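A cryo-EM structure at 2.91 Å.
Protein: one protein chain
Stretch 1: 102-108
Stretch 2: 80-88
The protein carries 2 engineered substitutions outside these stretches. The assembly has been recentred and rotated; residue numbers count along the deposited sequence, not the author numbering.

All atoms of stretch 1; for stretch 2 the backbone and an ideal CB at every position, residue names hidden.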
# COMPACT_ATOMS: atom_id res chain seq x y z
N LEU A 102 -10.33 6.32 35.00
CA LEU A 102 -9.93 5.92 36.34
C LEU A 102 -9.74 7.14 37.23
O LEU A 102 -10.17 7.15 38.38
CB LEU A 102 -8.65 5.09 36.28
CG LEU A 102 -8.85 3.62 35.95
CD1 LEU A 102 -7.54 2.98 35.56
CD2 LEU A 102 -9.46 2.89 37.13
N LEU A 103 -9.09 8.18 36.71
CA LEU A 103 -8.95 9.41 37.47
C LEU A 103 -10.32 9.98 37.83
O LEU A 103 -10.58 10.34 38.98
CB LEU A 103 -8.14 10.43 36.67
CG LEU A 103 -6.64 10.20 36.58
CD1 LEU A 103 -6.02 11.09 35.53
CD2 LEU A 103 -5.98 10.45 37.92
N GLU A 104 -11.21 10.05 36.84
CA GLU A 104 -12.54 10.61 37.09
C GLU A 104 -13.29 9.79 38.12
O GLU A 104 -13.89 10.34 39.05
CB GLU A 104 -13.32 10.69 35.78
CG GLU A 104 -12.75 11.69 34.79
CD GLU A 104 -13.51 11.72 33.48
OE1 GLU A 104 -14.26 10.76 33.20
OE2 GLU A 104 -13.35 12.69 32.72
N THR A 105 -13.26 8.46 37.99
CA THR A 105 -14.00 7.60 38.91
C THR A 105 -13.39 7.61 40.31
O THR A 105 -14.12 7.53 41.29
CB THR A 105 -14.04 6.17 38.38
OG1 THR A 105 -12.71 5.73 38.07
CG2 THR A 105 -14.91 6.09 37.15
N VAL A 106 -12.07 7.71 40.41
CA VAL A 106 -11.44 7.78 41.72
C VAL A 106 -11.80 9.09 42.41
O VAL A 106 -12.07 9.12 43.61
CB VAL A 106 -9.92 7.61 41.60
CG1 VAL A 106 -9.24 7.98 42.91
CG2 VAL A 106 -9.59 6.17 41.24
N TYR A 107 -11.82 10.19 41.66
CA TYR A 107 -12.26 11.45 42.26
C TYR A 107 -13.72 11.36 42.68
O TYR A 107 -14.10 11.86 43.74
CB TYR A 107 -12.06 12.62 41.30
CG TYR A 107 -12.42 13.94 41.93
CD1 TYR A 107 -11.52 14.60 42.75
CD2 TYR A 107 -13.66 14.52 41.72
CE1 TYR A 107 -11.84 15.81 43.34
CE2 TYR A 107 -13.99 15.72 42.31
CZ TYR A 107 -13.08 16.36 43.12
OH TYR A 107 -13.41 17.57 43.70
N GLU A 108 -14.55 10.72 41.85
CA GLU A 108 -15.96 10.55 42.21
C GLU A 108 -16.10 9.71 43.48
O GLU A 108 -16.94 10.02 44.34
CB GLU A 108 -16.72 9.89 41.06
CG GLU A 108 -16.91 10.79 39.85
CD GLU A 108 -17.53 10.07 38.68
OE1 GLU A 108 -17.89 8.88 38.83
OE2 GLU A 108 -17.65 10.68 37.60
N UNK A 80 -12.50 14.57 28.37
CA UNK A 80 -11.87 14.42 29.67
C UNK A 80 -11.46 15.79 30.20
O UNK A 80 -11.01 16.64 29.44
CB UNK A 80 -10.66 13.49 29.58
N UNK A 81 -11.64 15.99 31.50
CA UNK A 81 -11.30 17.26 32.14
C UNK A 81 -9.81 17.28 32.48
O UNK A 81 -9.39 17.16 33.63
CB UNK A 81 -12.14 17.48 33.40
N UNK A 82 -9.01 17.42 31.42
CA UNK A 82 -7.56 17.44 31.60
C UNK A 82 -7.13 18.61 32.47
O UNK A 82 -6.22 18.49 33.29
CB UNK A 82 -6.85 17.51 30.24
N UNK A 83 -7.78 19.77 32.30
CA UNK A 83 -7.46 20.92 33.14
C UNK A 83 -7.69 20.61 34.61
O UNK A 83 -6.95 21.09 35.48
CB UNK A 83 -8.29 22.13 32.72
N UNK A 84 -8.72 19.82 34.91
CA UNK A 84 -9.01 19.48 36.30
C UNK A 84 -7.85 18.72 36.93
O UNK A 84 -7.47 18.99 38.07
CB UNK A 84 -10.29 18.65 36.39
N UNK A 85 -7.26 17.78 36.19
CA UNK A 85 -6.21 16.92 36.71
C UNK A 85 -4.82 17.45 36.39
O UNK A 85 -3.84 16.70 36.51
CB UNK A 85 -6.37 15.51 36.15
N UNK A 86 -4.70 18.71 35.98
CA UNK A 86 -3.41 19.33 35.71
C UNK A 86 -2.63 18.53 34.67
O UNK A 86 -1.42 18.35 34.78
CB UNK A 86 -2.60 19.46 37.00
N UNK A 87 -3.34 18.05 33.65
CA UNK A 87 -2.75 17.29 32.56
C UNK A 87 -2.85 18.13 31.29
O UNK A 87 -3.93 18.63 30.96
CB UNK A 87 -3.44 15.94 32.39
N UNK A 88 -1.73 18.29 30.60
CA UNK A 88 -1.72 19.09 29.38
C UNK A 88 -2.45 18.37 28.26
O UNK A 88 -2.70 17.16 28.31
CB UNK A 88 -0.28 19.41 28.96

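Stretch 1 is helical throughout, with Tyr-107 N bonded to Leu-103 O at 3.0 Å, and the CA-to-CB bonds of Leu-103 and Tyr-107 point toward stretch 2. Glu-104 starts sideways, but the end of its side chain comes nearer, so leucine, glutamate and tyrosine are on offer, and each position of stretch 2 can be tested against them.

Position 80 has an extended backbone (phi/psi -140/141) and a CA-to-CB bond directed sideways. Its ideal CB lies 4.2 Å from Glu-104 OE2, with Leu-103 further along. A polar donor could meet the carboxylate, and a long apolar or aromatic group could reach the leucine. The residue is Phe-80, chi1 t, whose ring does both jobs in part: Glu-104 OE2 sits at the ring edge, 3.2 Å from Phe-80 CD1, where ring hydrogens carry slight positive charge, while Phe-80 CZ reaches Leu-103 CD1 at 4.0 Å.

At 81 the ideal CB is 5.0 Å from Glu-104 OE2 and again points sideways, so a small, polar or basic side chain would be plausible. The deposited Asp-81 turns its end away from the helix, which keeps two carboxylates apart. Its OD1 instead accepts a hydrogen bond from the N atom of residue 84 at 2.9 Å, bracing the helical-angled segment that follows.

Positions 82 and 83 have helical angles and no atom of stretch 1 within 5.5 Å of their ideal CB atoms; this contact restricts neither. They are Ala-82 and Ala-83, and the latter begins a type I turn ending at 86.

Position 84 points toward the helix, yet its ideal CB also has nothing within 5.5 Å. Only a long side chain could cross that gap, and the Tyr-107 ring beyond it favours an aromatic or a large aliphatic group. Phe-84, chi1 t, sets its edge against the tyrosine face: the ring centroids are 4.7 Å apart, the planes meet at 76°, and Phe-84 CZ lies 3.4 Å from Tyr-107 CE1.

The CA of 85 is 8.0 Å from the CA of Leu-103, its CB points toward the helix, and the ideal CB is 4.5 Å from Leu-103 CD1. Leucine, methionine or an aromatic would suit. Phe-85, chi1 m, lays a ring face under Leu-103 CB, which stands 3.9 Å from the ring centroid and 20° off its normal, a CH-pi contact. The ring tip passes the backbone, with Phe-85 CZ 3.6 Å from Leu-103 O.

Position 86 has positive phi (56/40), a conformation that glycine and asparagine tolerate well, and is out of reach of stretch 1. It is Asn-86.

Position 87 points toward the helix but starts too far away for a short side chain; leucine, isoleucine or methionine could extend to Leu-103. Ile-87 does so, placing CD1 3.8 Å from Leu-103 CD1.

Position 88, out of reach, immediately precedes a helix. Small polar residues are common at such an N-cap site; here it is Gln-88.

Stretch 2, residues 80-88: FDAAFFNIQ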
# COMPACT_ATOMS: atom_id res chain seq x y z
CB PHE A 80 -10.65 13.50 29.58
CG PHE A 80 -9.79 13.48 30.80
CD1 PHE A 80 -10.26 12.96 31.99
CD2 PHE A 80 -8.50 13.97 30.76
CE1 PHE A 80 -9.46 12.93 33.11
CE2 PHE A 80 -7.69 13.94 31.87
CZ PHE A 80 -8.17 13.42 33.05
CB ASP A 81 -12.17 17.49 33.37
CG ASP A 81 -12.25 18.95 33.76
OD1 ASP A 81 -11.27 19.68 33.54
OD2 ASP A 81 -13.30 19.36 34.30
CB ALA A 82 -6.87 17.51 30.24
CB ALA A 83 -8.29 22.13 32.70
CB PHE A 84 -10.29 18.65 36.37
CG PHE A 84 -10.65 18.20 37.76
CD1 PHE A 84 -10.06 17.08 38.32
CD2 PHE A 84 -11.59 18.89 38.51
CE1 PHE A 84 -10.38 16.66 39.59
CE2 PHE A 84 -11.92 18.48 39.78
CZ PHE A 84 -11.32 17.36 40.32
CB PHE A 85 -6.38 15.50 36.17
CG PHE A 85 -7.64 14.83 36.63
CD1 PHE A 85 -7.69 14.23 37.88
CD2 PHE A 85 -8.76 14.80 35.83
CE1 PHE A 85 -8.85 13.62 38.31
CE2 PHE A 85 -9.91 14.18 36.25
CZ PHE A 85 -9.96 13.59 37.50
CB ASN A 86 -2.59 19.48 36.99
CG ASN A 86 -3.30 20.32 38.03
OD1 ASN A 86 -3.97 19.80 38.92
ND2 ASN A 86 -3.16 21.64 37.93
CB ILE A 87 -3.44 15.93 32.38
CG1 ILE A 87 -3.55 15.22 33.72
CG2 ILE A 87 -2.68 15.08 31.38
CD1 ILE A 87 -4.09 13.82 33.63
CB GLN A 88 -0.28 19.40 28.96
CG GLN A 88 0.55 20.04 30.06
CD GLN A 88 -0.10 21.29 30.62
OE1 GLN A 88 -0.76 22.04 29.90
NE2 GLN A 88 0.07 21.52 31.92
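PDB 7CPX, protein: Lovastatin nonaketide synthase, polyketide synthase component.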